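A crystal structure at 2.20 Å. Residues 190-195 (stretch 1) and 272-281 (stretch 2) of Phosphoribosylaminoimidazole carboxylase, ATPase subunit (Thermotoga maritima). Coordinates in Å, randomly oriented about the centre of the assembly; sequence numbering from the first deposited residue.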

# COMPACT_ATOMS: atom_id res chain seq x y z
N ILE A 190 9.44 -16.81 13.68
CA ILE A 190 9.28 -15.47 14.25
C ILE A 190 9.88 -14.41 13.33
O ILE A 190 10.84 -14.67 12.62
CB ILE A 190 9.96 -15.32 15.66
CG1 ILE A 190 11.45 -15.64 15.55
CG2 ILE A 190 9.28 -16.22 16.68
CD1 ILE A 190 12.22 -15.53 16.87
N ALA A 191 9.29 -13.22 13.36
CA ALA A 191 9.74 -12.10 12.55
C ALA A 191 9.72 -10.87 13.46
O ALA A 191 8.67 -10.45 13.92
CB ALA A 191 8.80 -11.89 11.37
N CYS A 192 10.89 -10.30 13.73
CA CYS A 192 10.94 -9.15 14.62
C CYS A 192 11.27 -7.86 13.87
O CYS A 192 12.17 -7.82 13.04
CB CYS A 192 11.97 -9.40 15.73
SG CYS A 192 11.88 -8.20 17.09
N TYR A 193 10.52 -6.81 14.20
CA TYR A 193 10.70 -5.51 13.57
C TYR A 193 11.66 -4.65 14.36
O TYR A 193 12.08 -5.01 15.45
CB TYR A 193 9.35 -4.80 13.46
CG TYR A 193 8.53 -5.29 12.29
CD1 TYR A 193 8.71 -4.78 11.01
CD2 TYR A 193 7.59 -6.31 12.45
CE1 TYR A 193 7.98 -5.26 9.92
CE2 TYR A 193 6.86 -6.80 11.38
CZ TYR A 193 7.06 -6.28 10.12
OH TYR A 193 6.33 -6.78 9.07
N PRO A 194 12.06 -3.51 13.79
CA PRO A 194 12.98 -2.66 14.55
C PRO A 194 12.23 -2.15 15.79
O PRO A 194 10.99 -2.15 15.83
CB PRO A 194 13.29 -1.53 13.57
CG PRO A 194 13.16 -2.20 12.23
CD PRO A 194 11.92 -3.04 12.40
N VAL A 195 12.97 -1.74 16.81
CA VAL A 195 12.32 -1.21 17.99
C VAL A 195 12.11 0.27 17.67
O VAL A 195 12.97 0.89 17.04
CB VAL A 195 13.19 -1.41 19.27
CG1 VAL A 195 14.58 -1.85 18.91
CG2 VAL A 195 13.24 -0.13 20.09
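Stretch 2 272-281: ACVTSQFEQH

Stretch 2 holds the end of one helix, a short connector and the start of the next. Ala-272 is still helical, Cys-273 is the first residue to leave helical phi/psi, the backbone stays irregular through Ser-276, and a new helix runs from Gln-277 onward. That helix lies nearly antiparallel to the strand, at 171° between their N-to-C directions, but the axes come no closer than 11.3 Å, and Tyr-193 reaches across much of that distance. In register, Tyr-193 faces Cys-273 and Ala-191 faces Gln-280, each pair 8.6 Å apart between CA atoms.

Tyr-193 does most of the bridging. Its chi1 is m, and the ring carries its hydroxyl to the turn where the second helix begins. There Tyr-193 OH donates to Thr-275 O at 2.7 Å, satisfying a carbonyl just ahead of the helix. The same oxygen accepts a weak bond from Gln-280 NE2, 3.2 Å from Tyr-193 OH with an angle of only 120° at the hydrogen. That amide nitrogen does not rely on the tyrosine alone, since both side-chain polar atoms of Gln-280 are also bonded elsewhere in the structure.

Some polar groups of the turn are satisfied locally. Ser-276, at the N-cap, accepts from the backbone through its side chain, Glu-279 N to Ser-276 OG being 3.2 Å. Its carbonyl starts the helical pattern, with Gln-280 N to Ser-276 O at 2.9 Å, and also takes a weak bond from Thr-275 OG1 at 3.5 Å from Ser-276 O.

Apolar contact fills in beside this network. Cys-273 SG sits at the ring edge, 4.1 Å from Tyr-193 CD1, and lies 4.3 Å from Pro-194 CD. Separately, the methyl Ala-191 CB packs against the side-chain amide of Gln-280, 3.7 Å from Gln-280 NE2. The rule to read here is economical: one hydroxyl of a buried tyrosine, donating to a loop carbonyl and weakly accepting from a helix side chain, ties a strand to a helix start.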

# COMPACT_ATOMS: atom_id res chain seq x y z
N ALA A 272 8.40 2.34 5.67
CA ALA A 272 9.84 2.12 5.81
C ALA A 272 10.39 0.70 5.90
O ALA A 272 11.60 0.51 6.04
CB ALA A 272 10.34 2.91 7.00
N CYS A 273 9.51 -0.29 5.84
CA CYS A 273 9.96 -1.67 5.93
C CYS A 273 9.53 -2.44 4.70
O CYS A 273 8.61 -2.04 3.99
CB CYS A 273 9.41 -2.33 7.19
SG CYS A 273 10.16 -1.74 8.74
N VAL A 274 10.23 -3.54 4.43
CA VAL A 274 9.92 -4.36 3.28
C VAL A 274 8.47 -4.84 3.34
O VAL A 274 7.70 -4.60 2.40
CB VAL A 274 10.90 -5.55 3.20
CG1 VAL A 274 10.52 -6.46 2.03
CG2 VAL A 274 12.32 -5.02 3.02
N THR A 275 8.08 -5.50 4.44
CA THR A 275 6.71 -5.97 4.58
C THR A 275 6.00 -5.29 5.75
O THR A 275 6.48 -5.27 6.89
CB THR A 275 6.62 -7.52 4.72
OG1 THR A 275 5.99 -7.87 5.96
CG2 THR A 275 7.97 -8.15 4.65
N SER A 276 4.84 -4.70 5.46
CA SER A 276 4.07 -3.99 6.47
C SER A 276 3.50 -4.93 7.54
O SER A 276 3.30 -6.13 7.30
CB SER A 276 2.93 -3.22 5.83
OG SER A 276 1.84 -4.08 5.55
N GLN A 277 3.20 -4.36 8.70
CA GLN A 277 2.66 -5.12 9.82
C GLN A 277 1.34 -5.80 9.46
O GLN A 277 1.01 -6.84 10.02
CB GLN A 277 2.45 -4.21 11.03
CG GLN A 277 1.29 -3.23 10.90
CD GLN A 277 1.00 -2.53 12.22
OE1 GLN A 277 1.12 -3.12 13.29
NE2 GLN A 277 0.59 -1.26 12.15
N PHE A 278 0.61 -5.22 8.51
CA PHE A 278 -0.68 -5.76 8.08
C PHE A 278 -0.51 -6.97 7.16
O PHE A 278 -1.26 -7.94 7.27
CB PHE A 278 -1.50 -4.66 7.42
CG PHE A 278 -1.92 -3.58 8.36
CD1 PHE A 278 -2.98 -3.77 9.24
CD2 PHE A 278 -1.23 -2.37 8.40
CE1 PHE A 278 -3.36 -2.78 10.15
CE2 PHE A 278 -1.60 -1.37 9.29
CZ PHE A 278 -2.66 -1.57 10.17
N GLU A 279 0.46 -6.92 6.26
CA GLU A 279 0.71 -8.06 5.40
C GLU A 279 1.26 -9.16 6.31
O GLU A 279 0.89 -10.33 6.20
CB GLU A 279 1.76 -7.74 4.34
CG GLU A 279 2.08 -8.94 3.47
CD GLU A 279 3.24 -8.71 2.53
OE1 GLU A 279 3.47 -7.55 2.15
OE2 GLU A 279 3.91 -9.69 2.17
N GLN A 280 2.16 -8.77 7.20
CA GLN A 280 2.81 -9.70 8.12
C GLN A 280 1.78 -10.45 8.95
O GLN A 280 1.89 -11.67 9.16
CB GLN A 280 3.76 -8.93 9.04
CG GLN A 280 4.79 -9.79 9.75
CD GLN A 280 5.81 -10.38 8.78
OE1 GLN A 280 5.50 -11.29 8.01
NE2 GLN A 280 7.02 -9.85 8.81
N HIS A 281 0.77 -9.73 9.43
CA HIS A 281 -0.30 -10.31 10.23
C HIS A 281 -1.05 -11.38 9.45
O HIS A 281 -1.38 -12.45 10.00
CB HIS A 281 -1.27 -9.21 10.68
CG HIS A 281 -2.33 -9.70 11.63
ND1 HIS A 281 -2.04 -10.17 12.89
CD2 HIS A 281 -3.67 -9.80 11.49
CE1 HIS A 281 -3.16 -10.54 13.49
NE2 HIS A 281 -4.16 -10.33 12.66